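Paenibacillus xanthan lyase (Paenibacillus, PDB 6F2P) removes terminal mannose from xanthan side chains by beta-elimination, as a calcium-binding multidomain lyase of polysaccharide lyase family 8. Local coordinates at residues 207-212 with 219-224; 268-273 with 278-283; 392-397 with 403-408; 371-376 with 382-387. All coordinates share one frame; numbering follows the deposited sequence.

Contact 1: 207-212 with 219-224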
loop_
_atom_site.group_PDB
_atom_site.type_symbol
_atom_site.label_atom_id
_atom_site.label_comp_id
_atom_site.label_asym_id
_atom_site.label_seq_id
_atom_site.Cartn_x
_atom_site.Cartn_y
_atom_site.Cartn_z
ATOM N N LYS A 207 2.117 4.103 -10.091
ATOM C CA LYS A 207 2.671 2.788 -10.371
ATOM C C LYS A 207 4.059 2.963 -10.991
ATOM O O LYS A 207 4.397 4.047 -11.464
ATOM C CB LYS A 207 1.745 2.008 -11.306
ATOM C CG LYS A 207 1.480 2.709 -12.627
ATOM C CD LYS A 207 0.599 1.865 -13.541
ATOM C CE LYS A 207 0.511 2.472 -14.937
ATOM N NZ LYS A 207 0.018 3.882 -14.897
ATOM N N GLY A 208 4.869 1.909 -10.971
ATOM C CA GLY A 208 6.195 1.958 -11.569
ATOM C C GLY A 208 7.155 2.895 -10.857
ATOM O O GLY A 208 6.950 3.231 -9.693
ATOM N N ASP A 209 8.197 3.328 -11.561
ATOM C CA ASP A 209 9.275 4.105 -10.948
ATOM C C ASP A 209 8.895 5.523 -10.552
ATOM O O ASP A 209 8.261 6.253 -11.321
ATOM C CB ASP A 209 10.493 4.155 -11.871
ATOM C CG ASP A 209 11.023 2.780 -12.209
ATOM O OD1 ASP A 209 10.843 1.847 -11.392
ATOM O OD2 ASP A 209 11.625 2.631 -13.294
ATOM N N GLY A 210 9.301 5.912 -9.346
ATOM C CA GLY A 210 9.203 7.294 -8.922
ATOM C C GLY A 210 8.749 7.475 -7.485
ATOM O O GLY A 210 8.716 6.516 -6.698
ATOM N N PHE A 211 8.403 8.718 -7.148
ATOM C CA PHE A 211 7.834 9.044 -5.849
ATOM C C PHE A 211 6.307 8.957 -5.874
ATOM O O PHE A 211 5.666 9.399 -6.828
ATOM C CB PHE A 211 8.256 10.449 -5.431
ATOM C CG PHE A 211 9.688 10.553 -5.039
ATOM C CD1 PHE A 211 10.650 10.873 -5.978
ATOM C CD2 PHE A 211 10.077 10.331 -3.730
ATOM C CE1 PHE A 211 11.970 10.969 -5.624
ATOM C CE2 PHE A 211 11.395 10.426 -3.367
ATOM C CZ PHE A 211 12.348 10.748 -4.315
ATOM N N TYR A 212 5.734 8.400 -4.811
ATOM C CA TYR A 212 4.288 8.261 -4.682
ATOM C C TYR A 212 3.771 9.269 -3.652
ATOM O O TYR A 212 4.500 9.654 -2.734
ATOM C CB TYR A 212 3.930 6.840 -4.227
ATOM C CG TYR A 212 4.147 5.747 -5.260
ATOM C CD1 TYR A 212 5.405 5.508 -5.796
ATOM C CD2 TYR A 212 3.095 4.936 -5.678
ATOM C CE1 TYR A 212 5.610 4.510 -6.731
ATOM C CE2 TYR A 212 3.293 3.929 -6.614
ATOM C CZ TYR A 212 4.558 3.728 -7.136
ATOM O OH TYR A 212 4.785 2.745 -8.068
ATOM N N GLN A 219 11.781 1.949 -7.581
ATOM C CA GLN A 219 12.684 1.976 -8.719
ATOM C C GLN A 219 12.916 0.532 -9.141
ATOM O O GLN A 219 12.647 -0.391 -8.367
ATOM C CB GLN A 219 13.992 2.690 -8.361
ATOM C CG GLN A 219 14.918 2.946 -9.541
ATOM C CD GLN A 219 14.248 3.685 -10.695
ATOM O OE1 GLN A 219 14.010 3.101 -11.752
ATOM N NE2 GLN A 219 13.967 4.976 -10.506
ATOM N N HIS A 220 13.387 0.341 -10.369
ATOM C CA HIS A 220 13.477 -0.986 -10.975
ATOM C C HIS A 220 12.121 -1.669 -10.965
ATOM O O HIS A 220 12.017 -2.890 -10.806
ATOM C CB HIS A 220 14.551 -1.842 -10.311
ATOM C CG HIS A 220 15.939 -1.355 -10.581
ATOM N ND1 HIS A 220 17.064 -2.088 -10.261
ATOM C CD2 HIS A 220 16.386 -0.210 -11.142
ATOM C CE1 HIS A 220 18.142 -1.411 -10.613
ATOM N NE2 HIS A 220 17.757 -0.263 -11.148
ATOM N N THR A 221 11.095 -0.832 -11.118
ATOM C CA THR A 221 9.711 -1.244 -11.309
ATOM C C THR A 221 8.997 -1.809 -10.075
ATOM O O THR A 221 7.818 -1.527 -9.873
ATOM C CB THR A 221 9.560 -2.195 -12.518
ATOM O OG1 THR A 221 10.237 -1.631 -13.645
ATOM C CG2 THR A 221 8.098 -2.369 -12.876
ATOM N N TYR A 222 9.696 -2.585 -9.248
ATOM C CA TYR A 222 9.026 -3.314 -8.164
ATOM C C TYR A 222 9.712 -3.252 -6.799
ATOM O O TYR A 222 9.450 -4.108 -5.953
ATOM C CB TYR A 222 8.869 -4.797 -8.532
ATOM C CG TYR A 222 8.261 -5.059 -9.891
ATOM C CD1 TYR A 222 6.927 -4.770 -10.148
ATOM C CD2 TYR A 222 9.021 -5.610 -10.916
ATOM C CE1 TYR A 222 6.362 -5.017 -11.396
ATOM C CE2 TYR A 222 8.469 -5.856 -12.169
ATOM C CZ TYR A 222 7.141 -5.561 -12.402
ATOM O OH TYR A 222 6.594 -5.806 -13.647
ATOM N N TYR A 223 10.587 -2.276 -6.568
ATOM C CA TYR A 223 11.367 -2.293 -5.332
ATOM C C TYR A 223 11.288 -1.001 -4.537
ATOM O O TYR A 223 11.337 0.089 -5.095
ATOM C CB TYR A 223 12.831 -2.693 -5.597
ATOM C CG TYR A 223 12.916 -3.966 -6.396
ATOM C CD1 TYR A 223 12.901 -3.927 -7.780
ATOM C CD2 TYR A 223 12.952 -5.209 -5.776
ATOM C CE1 TYR A 223 12.936 -5.072 -8.524
ATOM C CE2 TYR A 223 12.994 -6.374 -6.521
ATOM C CZ TYR A 223 12.984 -6.295 -7.898
ATOM O OH TYR A 223 13.021 -7.427 -8.674
ATOM N N ALA A 224 11.145 -1.147 -3.225
ATOM C CA ALA A 224 11.171 -0.023 -2.305
ATOM C C ALA A 224 12.570 0.569 -2.344
ATOM O O ALA A 224 13.538 -0.125 -2.052
ATOM C CB ALA A 224 10.842 -0.504 -0.909
HETATM O O HOH W 1 5.072 -1.188 -9.969
#

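Contact 2: 268-273 with 278-283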
loop_
_atom_site.group_PDB
_atom_site.type_symbol
_atom_site.label_atom_id
_atom_site.label_comp_id
_atom_site.label_asym_id
_atom_site.label_seq_id
_atom_site.Cartn_x
_atom_site.Cartn_y
_atom_site.Cartn_z
ATOM N N GLU A 268 12.121 11.989 6.065
ATOM C CA GLU A 268 12.011 12.149 7.507
ATOM C C GLU A 268 11.506 10.887 8.237
ATOM O O GLU A 268 12.053 10.522 9.280
ATOM C CB GLU A 268 11.154 13.376 7.853
ATOM C CG GLU A 268 11.251 13.789 9.307
ATOM C CD GLU A 268 10.293 14.895 9.660
ATOM O OE1 GLU A 268 9.355 15.121 8.875
ATOM O OE2 GLU A 268 10.477 15.546 10.713
ATOM N N PRO A 269 10.476 10.207 7.696
ATOM C CA PRO A 269 10.042 9.035 8.469
ATOM C C PRO A 269 11.066 7.898 8.443
ATOM O O PRO A 269 11.013 6.992 9.280
ATOM C CB PRO A 269 8.751 8.588 7.760
ATOM C CG PRO A 269 8.351 9.730 6.890
ATOM C CD PRO A 269 9.614 10.451 6.526
ATOM N N PHE A 270 11.988 7.942 7.488
ATOM C CA PHE A 270 12.933 6.847 7.319
ATOM C C PHE A 270 14.299 7.139 7.894
ATOM O O PHE A 270 15.216 6.325 7.761
ATOM C CB PHE A 270 13.057 6.444 5.849
ATOM C CG PHE A 270 11.803 5.858 5.283
ATOM C CD1 PHE A 270 11.339 4.632 5.729
ATOM C CD2 PHE A 270 11.081 6.536 4.316
ATOM C CE1 PHE A 270 10.179 4.089 5.213
ATOM C CE2 PHE A 270 9.931 6.000 3.797
ATOM C CZ PHE A 270 9.478 4.773 4.245
ATOM N N ILE A 271 14.447 8.297 8.529
ATOM C CA ILE A 271 15.685 8.573 9.245
ATOM C C ILE A 271 15.434 8.465 10.724
ATOM O O ILE A 271 14.743 9.305 11.310
ATOM C CB ILE A 271 16.268 9.958 8.933
ATOM C CG1 ILE A 271 16.702 10.024 7.474
ATOM C CG2 ILE A 271 17.471 10.256 9.846
ATOM C CD1 ILE A 271 17.132 11.390 7.058
ATOM N N TYR A 272 15.973 7.412 11.326
ATOM C CA TYR A 272 15.854 7.268 12.758
ATOM C C TYR A 272 17.175 7.621 13.408
ATOM O O TYR A 272 18.142 6.874 13.303
ATOM C CB TYR A 272 15.404 5.863 13.154
ATOM C CG TYR A 272 14.877 5.834 14.562
ATOM C CD1 TYR A 272 13.572 6.228 14.841
ATOM C CD2 TYR A 272 15.692 5.461 15.621
ATOM C CE1 TYR A 272 13.088 6.226 16.127
ATOM C CE2 TYR A 272 15.215 5.452 16.919
ATOM C CZ TYR A 272 13.914 5.838 17.166
ATOM O OH TYR A 272 13.441 5.831 18.459
ATOM N N LYS A 273 17.209 8.782 14.053
ATOM C CA LYS A 273 18.392 9.237 14.774
ATOM C C LYS A 273 19.698 9.053 13.992
ATOM O O LYS A 273 20.698 8.569 14.524
ATOM C CB LYS A 273 18.455 8.558 16.141
ATOM C CG LYS A 273 17.233 8.859 17.001
ATOM C CD LYS A 273 17.323 8.184 18.354
ATOM C CE LYS A 273 16.169 8.601 19.239
ATOM N NZ LYS A 273 16.315 8.057 20.620
ATOM N N ASP A 278 17.225 0.573 6.511
ATOM C CA ASP A 278 17.709 -0.353 5.487
ATOM C C ASP A 278 16.610 -0.934 4.598
ATOM O O ASP A 278 16.872 -1.340 3.464
ATOM C CB ASP A 278 18.481 -1.493 6.143
ATOM C CG ASP A 278 19.806 -1.042 6.719
ATOM O OD1 ASP A 278 20.406 -0.098 6.163
ATOM O OD2 ASP A 278 20.242 -1.632 7.728
ATOM N N MET A 279 15.382 -0.977 5.107
ATOM C CA MET A 279 14.306 -1.605 4.362
ATOM C C MET A 279 13.925 -0.818 3.107
ATOM O O MET A 279 13.282 -1.360 2.213
ATOM C CB MET A 279 13.092 -1.845 5.251
ATOM C CG MET A 279 12.315 -0.599 5.638
ATOM S SD MET A 279 10.934 -1.026 6.722
ATOM C CE MET A 279 10.145 0.573 6.931
ATOM N N VAL A 280 14.331 0.449 3.028
ATOM C CA VAL A 280 14.099 1.222 1.810
ATOM C C VAL A 280 15.362 1.435 0.988
ATOM O O VAL A 280 15.353 2.241 0.055
ATOM C CB VAL A 280 13.466 2.617 2.077
ATOM C CG1 VAL A 280 12.144 2.483 2.828
ATOM C CG2 VAL A 280 14.435 3.528 2.817
ATOM N N ARG A 281 16.442 0.731 1.324
ATOM C CA ARG A 281 17.706 0.948 0.632
ATOM C C ARG A 281 18.013 -0.134 -0.402
ATOM O O ARG A 281 19.097 -0.146 -0.999
ATOM C CB ARG A 281 18.860 1.109 1.624
ATOM C CG ARG A 281 18.671 2.266 2.580
ATOM C CD ARG A 281 19.950 2.651 3.299
ATOM N NE ARG A 281 20.626 1.517 3.926
ATOM C CZ ARG A 281 21.806 1.034 3.531
ATOM N NH1 ARG A 281 22.442 1.587 2.509
ATOM N NH2 ARG A 281 22.355 -0.002 4.156
ATOM N N GLY A 282 17.045 -1.015 -0.634
ATOM C CA GLY A 282 17.190 -2.068 -1.624
ATOM C C GLY A 282 18.503 -2.818 -1.523
ATOM O O GLY A 282 18.940 -3.188 -0.421
ATOM N N ARG A 283 19.156 -3.015 -2.667
ATOM C CA ARG A 283 20.373 -3.825 -2.706
ATOM C C ARG A 283 21.547 -3.176 -1.981
ATOM O O ARG A 283 22.565 -3.824 -1.735
ATOM C CB ARG A 283 20.763 -4.173 -4.142
ATOM C CG ARG A 283 21.415 -3.055 -4.933
ATOM C CD ARG A 283 21.651 -3.518 -6.366
ATOM N NE ARG A 283 22.460 -2.565 -7.110
ATOM C CZ ARG A 283 21.969 -1.623 -7.909
ATOM N NH1 ARG A 283 20.660 -1.515 -8.084
ATOM N NH2 ARG A 283 22.790 -0.790 -8.541
#

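Contact 3: 392-397 with 403-408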
loop_
_atom_site.group_PDB
_atom_site.type_symbol
_atom_site.label_atom_id
_atom_site.label_comp_id
_atom_site.label_asym_id
_atom_site.label_seq_id
_atom_site.Cartn_x
_atom_site.Cartn_y
_atom_site.Cartn_z
ATOM N N GLY A 392 8.650 -6.658 -5.267
ATOM C CA GLY A 392 9.575 -7.777 -5.222
ATOM C C GLY A 392 10.171 -8.049 -3.851
ATOM O O GLY A 392 10.321 -7.135 -3.033
ATOM N N ASN A 393 10.514 -9.313 -3.601
ATOM C CA ASN A 393 11.028 -9.722 -2.299
ATOM C C ASN A 393 12.295 -8.968 -1.913
ATOM O O ASN A 393 12.344 -8.317 -0.872
ATOM C CB ASN A 393 11.220 -11.248 -2.207
ATOM C CG ASN A 393 11.883 -11.853 -3.448
ATOM O OD1 ASN A 393 12.458 -11.146 -4.280
ATOM N ND2 ASN A 393 11.807 -13.180 -3.564
ATOM N N TYR A 394 13.309 -9.043 -2.764
ATOM C CA TYR A 394 14.502 -8.211 -2.617
ATOM C C TYR A 394 15.196 -8.133 -3.961
ATOM O O TYR A 394 14.903 -8.919 -4.870
ATOM C CB TYR A 394 15.467 -8.801 -1.594
ATOM C CG TYR A 394 16.068 -10.113 -2.044
ATOM C CD1 TYR A 394 15.291 -11.264 -2.110
ATOM C CD2 TYR A 394 17.405 -10.203 -2.410
ATOM C CE1 TYR A 394 15.826 -12.468 -2.522
ATOM C CE2 TYR A 394 17.954 -11.417 -2.819
ATOM C CZ TYR A 394 17.155 -12.542 -2.869
ATOM O OH TYR A 394 17.672 -13.749 -3.277
ATOM N N GLU A 395 16.127 -7.197 -4.090
ATOM C CA GLU A 395 16.865 -7.079 -5.331
ATOM C C GLU A 395 18.291 -7.564 -5.186
ATOM O O GLU A 395 19.019 -7.156 -4.277
ATOM C CB GLU A 395 16.870 -5.650 -5.850
ATOM C CG GLU A 395 17.538 -5.560 -7.202
ATOM C CD GLU A 395 17.663 -4.151 -7.713
ATOM O OE1 GLU A 395 17.197 -3.905 -8.844
ATOM O OE2 GLU A 395 18.238 -3.301 -6.998
ATOM N N SER A 396 18.691 -8.447 -6.090
ATOM C CA SER A 396 20.086 -8.825 -6.192
ATOM C C SER A 396 20.485 -8.817 -7.659
ATOM O O SER A 396 20.007 -9.636 -8.454
ATOM C CB SER A 396 20.321 -10.199 -5.576
ATOM O OG SER A 396 21.690 -10.551 -5.681
ATOM N N ILE A 397 21.331 -7.861 -8.024
ATOM C CA ILE A 397 21.938 -7.849 -9.353
ATOM C C ILE A 397 23.419 -7.549 -9.218
ATOM O O ILE A 397 23.856 -7.040 -8.182
ATOM C CB ILE A 397 21.304 -6.804 -10.266
ATOM C CG1 ILE A 397 21.438 -5.411 -9.651
ATOM C CG2 ILE A 397 19.855 -7.150 -10.529
ATOM C CD1 ILE A 397 20.651 -4.354 -10.385
ATOM N N LYS A 403 22.973 -12.172 -0.078
ATOM C CA LYS A 403 22.313 -12.875 1.024
ATOM C C LYS A 403 21.001 -12.207 1.474
ATOM O O LYS A 403 20.573 -12.365 2.614
ATOM C CB LYS A 403 23.268 -13.000 2.210
ATOM C CG LYS A 403 24.449 -13.925 1.971
ATOM C CD LYS A 403 25.656 -13.477 2.770
ATOM C CE LYS A 403 25.711 -14.097 4.146
ATOM N NZ LYS A 403 26.913 -13.646 4.920
ATOM N N GLY A 404 20.358 -11.471 0.580
ATOM C CA GLY A 404 19.173 -10.721 0.948
ATOM C C GLY A 404 17.890 -11.530 0.885
ATOM O O GLY A 404 16.797 -10.963 0.950
ATOM N N TRP A 405 18.035 -12.851 0.780
ATOM C CA TRP A 405 16.929 -13.795 0.558
ATOM C C TRP A 405 15.621 -13.482 1.288
ATOM O O TRP A 405 14.548 -13.536 0.692
ATOM C CB TRP A 405 17.371 -15.217 0.932
ATOM C CG TRP A 405 18.684 -15.630 0.318
ATOM C CD1 TRP A 405 18.969 -15.759 -1.016
ATOM C CD2 TRP A 405 19.891 -15.969 1.018
ATOM N NE1 TRP A 405 20.279 -16.153 -1.183
ATOM C CE2 TRP A 405 20.860 -16.293 0.050
ATOM C CE3 TRP A 405 20.241 -16.033 2.373
ATOM C CZ2 TRP A 405 22.148 -16.680 0.395
ATOM C CZ3 TRP A 405 21.520 -16.414 2.710
ATOM C CH2 TRP A 405 22.458 -16.732 1.729
ATOM N N HIS A 406 15.718 -13.156 2.572
ATOM C CA HIS A 406 14.537 -13.015 3.406
ATOM C C HIS A 406 14.281 -11.581 3.877
ATOM O O HIS A 406 13.472 -11.358 4.775
ATOM C CB HIS A 406 14.637 -13.960 4.610
ATOM C CG HIS A 406 14.913 -15.382 4.232
ATOM N ND1 HIS A 406 14.027 -16.143 3.500
ATOM C CD2 HIS A 406 15.984 -16.176 4.472
ATOM C CE1 HIS A 406 14.535 -17.349 3.314
ATOM N NE2 HIS A 406 15.723 -17.395 3.891
ATOM N N THR A 407 14.953 -10.608 3.264
ATOM C CA THR A 407 14.828 -9.217 3.702
ATOM C C THR A 407 13.434 -8.608 3.472
ATOM O O THR A 407 13.139 -7.522 3.975
ATOM C CB THR A 407 15.913 -8.300 3.072
ATOM O OG1 THR A 407 15.896 -8.426 1.644
ATOM C CG2 THR A 407 17.293 -8.657 3.593
ATOM N N GLY A 408 12.586 -9.308 2.718
ATOM C CA GLY A 408 11.222 -8.867 2.471
ATOM C C GLY A 408 10.173 -9.838 3.007
ATOM O O GLY A 408 8.987 -9.721 2.699
HETATM O O HOH W 2 13.376 -6.343 0.707
#

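Contact 4: 371-376 with 382-387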
loop_
_atom_site.group_PDB
_atom_site.type_symbol
_atom_site.label_atom_id
_atom_site.label_comp_id
_atom_site.label_asym_id
_atom_site.label_seq_id
_atom_site.Cartn_x
_atom_site.Cartn_y
_atom_site.Cartn_z
ATOM N N ASP A 371 4.819 -1.525 -0.232
ATOM C CA ASP A 371 4.671 -2.545 0.807
ATOM C C ASP A 371 5.577 -2.327 2.025
ATOM O O ASP A 371 6.316 -3.229 2.422
ATOM C CB ASP A 371 4.892 -3.946 0.225
ATOM C CG ASP A 371 3.826 -4.334 -0.799
ATOM O OD1 ASP A 371 2.771 -3.650 -0.871
ATOM O OD2 ASP A 371 4.052 -5.331 -1.530
ATOM N N ARG A 372 5.525 -1.127 2.598
ATOM C CA ARG A 372 6.322 -0.808 3.781
ATOM C C ARG A 372 5.472 -0.082 4.809
ATOM O O ARG A 372 4.438 0.501 4.478
ATOM C CB ARG A 372 7.528 0.063 3.420
ATOM C CG ARG A 372 8.532 -0.601 2.500
ATOM C CD ARG A 372 9.287 -1.710 3.216
ATOM N NE ARG A 372 10.462 -2.158 2.464
ATOM C CZ ARG A 372 10.473 -3.194 1.631
ATOM N NH1 ARG A 372 9.367 -3.909 1.431
ATOM N NH2 ARG A 372 11.593 -3.519 0.996
ATOM N N ALA A 373 5.915 -0.109 6.058
ATOM C CA ALA A 373 5.216 0.594 7.127
ATOM C C ALA A 373 6.221 1.061 8.177
ATOM O O ALA A 373 7.254 0.412 8.404
ATOM C CB ALA A 373 4.162 -0.302 7.759
ATOM N N VAL A 374 5.923 2.194 8.806
ATOM C CA VAL A 374 6.769 2.714 9.871
ATOM C C VAL A 374 5.939 3.153 11.071
ATOM O O VAL A 374 4.952 3.884 10.929
ATOM C CB VAL A 374 7.635 3.897 9.394
ATOM C CG1 VAL A 374 8.426 4.475 10.549
ATOM C CG2 VAL A 374 8.574 3.452 8.301
ATOM N N GLN A 375 6.341 2.679 12.248
ATOM C CA GLN A 375 5.751 3.126 13.495
ATOM C C GLN A 375 6.798 3.878 14.307
ATOM O O GLN A 375 7.835 3.327 14.676
ATOM C CB GLN A 375 5.197 1.945 14.293
ATOM C CG GLN A 375 4.735 2.306 15.691
ATOM C CD GLN A 375 3.527 3.229 15.701
ATOM O OE1 GLN A 375 3.599 4.390 15.286
ATOM N NE2 GLN A 375 2.401 2.712 16.182
ATOM N N LEU A 376 6.533 5.152 14.559
ATOM C CA LEU A 376 7.425 5.963 15.365
ATOM C C LEU A 376 6.695 6.387 16.643
ATOM O O LEU A 376 5.690 7.103 16.595
ATOM C CB LEU A 376 7.906 7.179 14.578
ATOM C CG LEU A 376 8.593 6.920 13.234
ATOM C CD1 LEU A 376 8.826 8.233 12.502
ATOM C CD2 LEU A 376 9.908 6.182 13.409
ATOM N N PHE A 382 9.930 1.547 14.461
ATOM C CA PHE A 382 9.651 0.203 14.003
ATOM C C PHE A 382 9.415 0.223 12.506
ATOM O O PHE A 382 8.534 0.923 12.014
ATOM C CB PHE A 382 8.417 -0.332 14.718
ATOM C CG PHE A 382 8.113 -1.775 14.424
ATOM C CD1 PHE A 382 8.903 -2.788 14.954
ATOM C CD2 PHE A 382 7.019 -2.119 13.643
ATOM C CE1 PHE A 382 8.608 -4.123 14.704
ATOM C CE2 PHE A 382 6.720 -3.448 13.388
ATOM C CZ PHE A 382 7.515 -4.450 13.921
ATOM N N GLY A 383 10.216 -0.543 11.781
ATOM C CA GLY A 383 10.083 -0.629 10.344
ATOM C C GLY A 383 9.525 -1.980 9.967
ATOM O O GLY A 383 9.846 -2.989 10.601
ATOM N N LEU A 384 8.687 -2.008 8.937
ATOM C CA LEU A 384 8.086 -3.263 8.521
ATOM C C LEU A 384 8.276 -3.481 7.026
ATOM O O LEU A 384 7.887 -2.637 6.207
ATOM C CB LEU A 384 6.609 -3.279 8.891
ATOM C CG LEU A 384 5.877 -4.598 8.691
ATOM C CD1 LEU A 384 6.385 -5.645 9.663
ATOM C CD2 LEU A 384 4.420 -4.369 8.892
ATOM N N SER A 385 8.880 -4.616 6.680
ATOM C CA SER A 385 9.258 -4.892 5.297
ATOM C C SER A 385 8.534 -6.094 4.695
ATOM O O SER A 385 8.756 -7.240 5.094
ATOM C CB SER A 385 10.767 -5.095 5.191
ATOM O OG SER A 385 11.126 -5.438 3.866
ATOM N N MET A 386 7.682 -5.828 3.716
ATOM C CA MET A 386 6.869 -6.868 3.120
ATOM C C MET A 386 7.093 -6.938 1.616
ATOM O O MET A 386 7.789 -6.099 1.039
ATOM C CB MET A 386 5.389 -6.570 3.376
ATOM C CG MET A 386 5.025 -6.418 4.833
ATOM S SD MET A 386 3.347 -5.801 5.075
ATOM C CE MET A 386 3.558 -4.043 4.763
ATOM N N PHE A 387 6.492 -7.941 0.985
ATOM C CA PHE A 387 6.370 -7.947 -0.462
ATOM C C PHE A 387 5.094 -8.656 -0.897
ATOM O O PHE A 387 4.462 -9.355 -0.109
ATOM C CB PHE A 387 7.638 -8.481 -1.154
ATOM C CG PHE A 387 7.723 -9.982 -1.252
ATOM C CD1 PHE A 387 8.150 -10.744 -0.175
ATOM C CD2 PHE A 387 7.441 -10.625 -2.446
ATOM C CE1 PHE A 387 8.255 -12.128 -0.276
ATOM C CE2 PHE A 387 7.551 -12.005 -2.554
ATOM C CZ PHE A 387 7.959 -12.753 -1.465
#

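Contact 1: 207-212 with 219-224
Q219 and D209 meet where a tight beta hairpin turns, between strands 217-219 and 223-224 of a small three-stranded antiparallel sheet in the alpha-helical domain of this family 8 lyase. The Q219 chain, bent at chi2 (54°), brings its amide back toward 207-212, crossing the D209 side chain at about a right angle with amide and carboxylate planes 47° apart. H220 N donates to Q219 OE1 at 3.1 Å, from well outside the carbonyl plane; the close approach of Q219 OE1 to D209 OD2 joins two acceptors and is doubtful as an interaction. H220 N also passes near D209 OD1, but at too poor an angle to bond, and the imidazole is turned elsewhere, its ND1 lying against E395 OE1 in a probable hydrogen bond too short to rely on. T221 supplies the direct link: its N lies 2.7 Å from D209 OD1, the N-H points at it with an angle of 152°, and the syn lone pair receives it. T221 also forms an indirect link, since one water accepts from G208 N at 3.3 Å and donates to T221 O at 2.8 Å. Within 207-212, Y212 OH donates to G208 O over 2.8 Å, in the carbonyl plane and on a lone pair.

Contact 2: 268-273 with 278-283
F270 carries the whole contact from the side of 268-273, meeting V280 with a ring face and M279 with a ring edge. Two residues earlier, at the start of the 3-10 segment 268-270, E268 forms a salt bridge with R358. At F270 itself CG stands anti to the carbonyl carbon (chi1 -66°), directing the ring toward 278-283. V280 CG1 sits over that ring in a CH-pi contact, 3.8 Å from the F270 centroid and 22° off the normal, displaced to the CE1 side, where CG1 to CE1 is 3.5 Å. M279 comes in at roughly a right angle: its chain is extended beyond CG, and CE reaches F270 CE1 at 3.9 Å near the ring plane. Cutting F270 back to an alanine is likely to leave V280 CG1 without the face it rests on and M279 CE without its edge partner, with a gap beside V374. The partner segment has its own brace, as R281 grips D278 side-on, NE and NH2 both bonding to D278 OD1, with NE to OD1 at 2.8 Å. After F270 the chain enters strand 271-272, which pairs antiparallel with 275-276. The arrangement is thus a short beta hairpin between helices 256-267 and 292-307, its base closed by an aromatic-aliphatic cluster where the helical domain packs against strand 372-377.

Contact 3: 392-397 with 403-408
Aromatic packing dominates, with the ring of Y394 laid against the backbone of G404 and W405. Its CG lies between the backbone N and the carbonyl carbon (chi1 67°), a rotation that presents one face to the turn. W405 CA makes a CH-pi contact there, 3.9 Å from the Y394 centroid and 28° off the normal, and G404 O rests over the same face toward the rim, 3.2 Å from Y394 CG. The Y394 and W405 side chains run alongside each other in the same direction, the indole CD1 lying 4.1 Å from Y394 CZ. The phenol OH is hydrogen-bonded beyond both segments, to Q446 O. With a leucine at Y394, W405 CA would probably lose its aromatic face, and Q446 O its hydroxyl partner.

Polar bonds organise the turn itself. G404 O accepts twice from T407, from its N at 3.0 Å and from its OG1 at 2.8 Å, the hydroxyl lying in the carbonyl plane on a lone pair. A water joins the segments: it donates to N393 O at 2.7 Å and, weakly, to T407 OG1.

Backbone approach completes the contact, for G408 CA forms a CA-H...O contact with N393 O at 3.6 Å. What results is a type I beta turn, G404 to T407, covered by a tyrosine ring, within the long connection between strands 380-385 and 411-415 of the super-sandwich domain.

Contact 4: 371-376 with 382-387
A373 pairs with L384, and Q375 with F382, as the two hydrogen-bonded pairs of this ladder, whose strand segments run at 168° to one another. Each pair satisfies both its amides and both its carbonyls: A373 N donates to L384 O at 3.2 Å and L384 N to A373 O at 2.9 Å, while Q375 N reaches F382 O at 2.8 Å and F382 N returns to Q375 O at the same length. The intervening residues bond outward, V374 with K365, G383 with Y413 and S385 with M411.

Beyond the non-hydrogen-bonded pair R372 and S385, D371 O takes two donors. M386 N comes nearly along the C=O axis at 3.2 Å, whereas R372 NH1 arrives from above the carbonyl plane at 3.3 Å. The R372 chain, bent at chi2 (-70°), leans across to 382-387, its CD by L384 O, bringing the same NH1 within a weak bond of M386 O (115° at the hydrogen). S385 OG sits over the guanidinium face, 3.2 Å from R372 CZ, but does not bond to it; its partner is T407 O. R372 NE donates to M279 O, and D371 OD1 and OD2 are taken by R390 and S388.

On one face A373 CB packs on L384 CB at 4.0 Å, beside Q375 and F382, against strands 466-474 and 481-488. D371 and R372 both stand opposite F367, forming a G1 beta bulge where strand 372-377 pairs with 363-367; with 380-385 the same strand makes an antiparallel beta hairpin, the central pair of a four-stranded sheet in the super-sandwich domain.

In the fold
Along the chain the order is contact 1, contact 2, contact 4, contact 3. The first two belong to the alpha-helical domain, the others to the super-sandwich domain, so the group straddles the boundary between them. Contacts 2 and 4 are nearest, with centres about 10 Å apart, and interlock through F270 CE1 and V374 CG2 at 3.5 Å. Contact 3 lies about 15 Å from contact 4, on the connection that follows its hairpin. It reaches both helical-domain contacts: E395 forms a salt bridge with R283, and G392 N probably bonds Y222 O. Loops and a hairpin from two domains are thus knitted together, consistent with a firm interdomain joint.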